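Local atomic coordinates of Phenolphthiocerol/phthiocerol polyketide synthase subunit C (Mycobacterium tuberculosis H37Rv, PDB entry 8QZI), a protein that probably extends acyl chains held on its acyl carrier domain as a type I polyketide synthase subunit in phthiocerol and phenolphthiocerol lipid synthesis. Residues A59-R67 / L81-L91. Numbering follows the deposited sequence.
Sequences ADEIRAVLR and LGLDSLMGLEL
Val65 is the main bump of this contact, and it fits into a hollow lined by Met87, Glu90 and Leu91. The setting is the helical carrier fold of a phosphopantetheine attachment domain. Helix 52-66 meets the start of helix 85-98 and the loop that leads into it. The two helix segments run at 135° to each other, closer to antiparallel than to parallel. Val65 straddles the groove with both methyls. Val65 CG1 lies anti to the backbone N (chi1 160°) and rests 3.8 Å from Met87 CB. The other methyl, Val65 CG2, sits 3.9 Å from Leu91 CA, with Glu90 CB beside it.

Leu91 is the matching bump on helix 85-98. Leu91 CD1 reaches Ile62 CG1 at 3.5 Å. Leu91 CD1 also lies 4.1 Å from Glu61 CG, so the methyl fits between two successive side chains of the first helix.

Further along, Leu66 lies across the loop residues Leu81 and Leu83, at about a right angle to both side chains. Leu66 CD1 is 4.1 Å from Leu81 CD2. The spacing between the Leu66 and Leu83 methyls is doubtful in the model. Leu78 extends this apolar layer by touching Ile62 and Leu83.

The loop ends at Asp84. The Asp-Ser-Leu sequence of carrier proteins runs from there into the helix, and Ser85 is probably the attachment serine. Asp84 caps the helix, and Asp84 OD1 accepts from Met87 N at 3.0 Å (N-H...O 159°). Ser85, Leu86 and Leu89 pack on the chain of another protein. Glu90 does so too, but its CB also meets Val65. Met87 points toward helix 52-66. It is a selenomethionine, and Met87 CE lies 3.7 Å from Val65 O, with Leu66 O slightly farther off.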
# COMPACT_ATOMS: atom_id res chain seq x y z
N ALA F 59 -22.32 1.36 1.32
CA ALA F 59 -22.14 -0.04 1.70
C ALA F 59 -22.42 -0.98 0.54
O ALA F 59 -21.81 -2.04 0.45
CB ALA F 59 -23.05 -0.41 2.87
N ASP F 60 -23.36 -0.62 -0.34
CA ASP F 60 -23.53 -1.35 -1.59
C ASP F 60 -22.56 -0.88 -2.67
O ASP F 60 -22.46 -1.52 -3.72
CB ASP F 60 -24.98 -1.27 -2.09
CG ASP F 60 -25.37 0.12 -2.56
OD1 ASP F 60 -24.96 1.10 -1.91
OD2 ASP F 60 -26.09 0.22 -3.58
N GLU F 61 -21.84 0.22 -2.43
CA GLU F 61 -20.73 0.59 -3.30
C GLU F 61 -19.46 -0.14 -2.92
O GLU F 61 -18.59 -0.35 -3.78
CB GLU F 61 -20.49 2.10 -3.26
CG GLU F 61 -19.56 2.59 -4.35
CD GLU F 61 -20.19 2.48 -5.73
OE1 GLU F 61 -19.89 3.31 -6.61
OE2 GLU F 61 -21.01 1.56 -5.92
N ILE F 62 -19.32 -0.53 -1.65
CA ILE F 62 -18.19 -1.36 -1.26
C ILE F 62 -18.31 -2.74 -1.87
O ILE F 62 -17.34 -3.29 -2.41
CB ILE F 62 -18.07 -1.43 0.27
CG1 ILE F 62 -17.58 -0.09 0.83
CG2 ILE F 62 -17.15 -2.57 0.70
CD1 ILE F 62 -17.44 -0.08 2.33
N ARG F 63 -19.51 -3.33 -1.81
CA ARG F 63 -19.68 -4.69 -2.30
C ARG F 63 -19.43 -4.78 -3.80
O ARG F 63 -18.99 -5.82 -4.30
CB ARG F 63 -21.07 -5.21 -1.96
CG ARG F 63 -21.42 -5.17 -0.47
CD ARG F 63 -22.72 -5.91 -0.19
NE ARG F 63 -23.77 -5.55 -1.15
CZ ARG F 63 -24.67 -4.60 -0.94
NH1 ARG F 63 -24.66 -3.92 0.20
NH2 ARG F 63 -25.59 -4.33 -1.86
N ALA F 64 -19.71 -3.69 -4.53
CA ALA F 64 -19.33 -3.63 -5.93
C ALA F 64 -17.81 -3.54 -6.09
O ALA F 64 -17.26 -3.97 -7.11
CB ALA F 64 -20.01 -2.45 -6.62
N VAL F 65 -17.13 -2.98 -5.09
CA VAL F 65 -15.67 -2.95 -5.08
C VAL F 65 -15.11 -4.29 -4.61
O VAL F 65 -14.10 -4.77 -5.13
CB VAL F 65 -15.19 -1.77 -4.21
CG1 VAL F 65 -13.75 -1.97 -3.77
CG2 VAL F 65 -15.32 -0.46 -4.97
N LEU F 66 -15.78 -4.92 -3.64
CA LEU F 66 -15.34 -6.19 -3.07
C LEU F 66 -15.56 -7.39 -4.00
O LEU F 66 -14.87 -8.40 -3.85
CB LEU F 66 -16.07 -6.45 -1.75
CG LEU F 66 -15.63 -5.77 -0.45
CD1 LEU F 66 -16.70 -5.90 0.63
CD2 LEU F 66 -14.31 -6.35 0.03
N ARG F 67 -16.51 -7.30 -4.94
CA ARG F 67 -16.90 -8.45 -5.75
C ARG F 67 -17.52 -9.55 -4.89
O ARG F 67 -17.40 -10.74 -5.20
CB ARG F 67 -15.72 -9.01 -6.54
CG ARG F 67 -15.17 -8.05 -7.56
CD ARG F 67 -16.23 -7.67 -8.57
NE ARG F 67 -15.99 -6.35 -9.13
CZ ARG F 67 -16.77 -5.77 -10.04
NH1 ARG F 67 -17.84 -6.40 -10.50
NH2 ARG F 67 -16.47 -4.55 -10.49
N LEU F 81 -11.71 -6.55 6.08
CA LEU F 81 -12.52 -7.06 4.99
C LEU F 81 -11.73 -7.26 3.70
O LEU F 81 -12.33 -7.44 2.64
CB LEU F 81 -13.69 -6.12 4.72
CG LEU F 81 -15.05 -6.74 5.04
CD1 LEU F 81 -15.08 -7.09 6.52
CD2 LEU F 81 -16.18 -5.80 4.68
N GLY F 82 -10.40 -7.20 3.77
CA GLY F 82 -9.58 -7.44 2.61
C GLY F 82 -9.57 -6.33 1.60
O GLY F 82 -9.31 -6.58 0.42
N LEU F 83 -9.85 -5.10 2.03
CA LEU F 83 -9.80 -3.92 1.15
C LEU F 83 -8.39 -3.33 1.16
O LEU F 83 -8.06 -2.51 2.02
CB LEU F 83 -10.82 -2.87 1.58
CG LEU F 83 -12.22 -3.05 1.00
CD1 LEU F 83 -12.88 -4.26 1.67
CD2 LEU F 83 -13.04 -1.76 1.14
N ASP F 84 -7.57 -3.70 0.19
CA ASP F 84 -6.22 -3.16 0.11
C ASP F 84 -6.32 -1.68 -0.28
O ASP F 84 -7.40 -1.08 -0.32
CB ASP F 84 -5.33 -3.98 -0.83
CG ASP F 84 -5.89 -4.12 -2.26
OD1 ASP F 84 -6.22 -3.09 -2.90
OD2 ASP F 84 -5.95 -5.27 -2.76
N SER F 85 -5.16 -1.09 -0.57
CA SER F 85 -5.10 0.33 -0.92
C SER F 85 -5.76 0.60 -2.28
O SER F 85 -6.35 1.67 -2.48
CB SER F 85 -3.65 0.81 -0.90
N LEU F 86 -5.67 -0.36 -3.22
CA LEU F 86 -6.21 -0.14 -4.56
C LEU F 86 -7.72 -0.29 -4.61
O LEU F 86 -8.38 0.41 -5.39
CB LEU F 86 -5.56 -1.09 -5.56
CG LEU F 86 -5.73 -0.58 -7.00
CD1 LEU F 86 -4.70 -1.16 -7.94
CD2 LEU F 86 -7.14 -0.85 -7.52
N MSE F 87 -8.30 -1.20 -3.82
CA MSE F 87 -9.75 -1.29 -3.69
C MSE F 87 -10.30 -0.00 -3.05
O MSE F 87 -11.34 0.52 -3.46
CB MSE F 87 -10.15 -2.52 -2.87
CG MSE F 87 -10.04 -3.85 -3.63
SE MSE F 87 -10.29 -5.48 -2.54
CE MSE F 87 -11.14 -6.64 -3.86
N GLY F 88 -9.57 0.50 -2.05
CA GLY F 88 -9.97 1.69 -1.32
C GLY F 88 -9.87 2.97 -2.12
O GLY F 88 -10.55 3.96 -1.80
N LEU F 89 -9.01 2.99 -3.14
CA LEU F 89 -9.03 4.09 -4.10
C LEU F 89 -10.12 3.89 -5.14
O LEU F 89 -10.63 4.87 -5.69
CB LEU F 89 -7.66 4.22 -4.78
CG LEU F 89 -6.51 4.73 -3.91
CD1 LEU F 89 -5.19 4.41 -4.56
CD2 LEU F 89 -6.63 6.23 -3.67
N GLU F 90 -10.51 2.64 -5.39
CA GLU F 90 -11.69 2.40 -6.21
C GLU F 90 -12.94 2.83 -5.46
O GLU F 90 -13.84 3.44 -6.06
CB GLU F 90 -11.79 0.92 -6.60
CG GLU F 90 -10.66 0.42 -7.52
CD GLU F 90 -10.78 -1.07 -7.82
OE1 GLU F 90 -11.92 -1.54 -8.08
OE2 GLU F 90 -9.75 -1.79 -7.79
N LEU F 91 -13.00 2.57 -4.16
CA LEU F 91 -14.21 2.88 -3.40
C LEU F 91 -14.48 4.38 -3.40
O LEU F 91 -15.60 4.82 -3.71
CB LEU F 91 -14.10 2.35 -1.97
CG LEU F 91 -15.20 2.91 -1.07
CD1 LEU F 91 -16.58 2.39 -1.50
CD2 LEU F 91 -14.94 2.64 0.39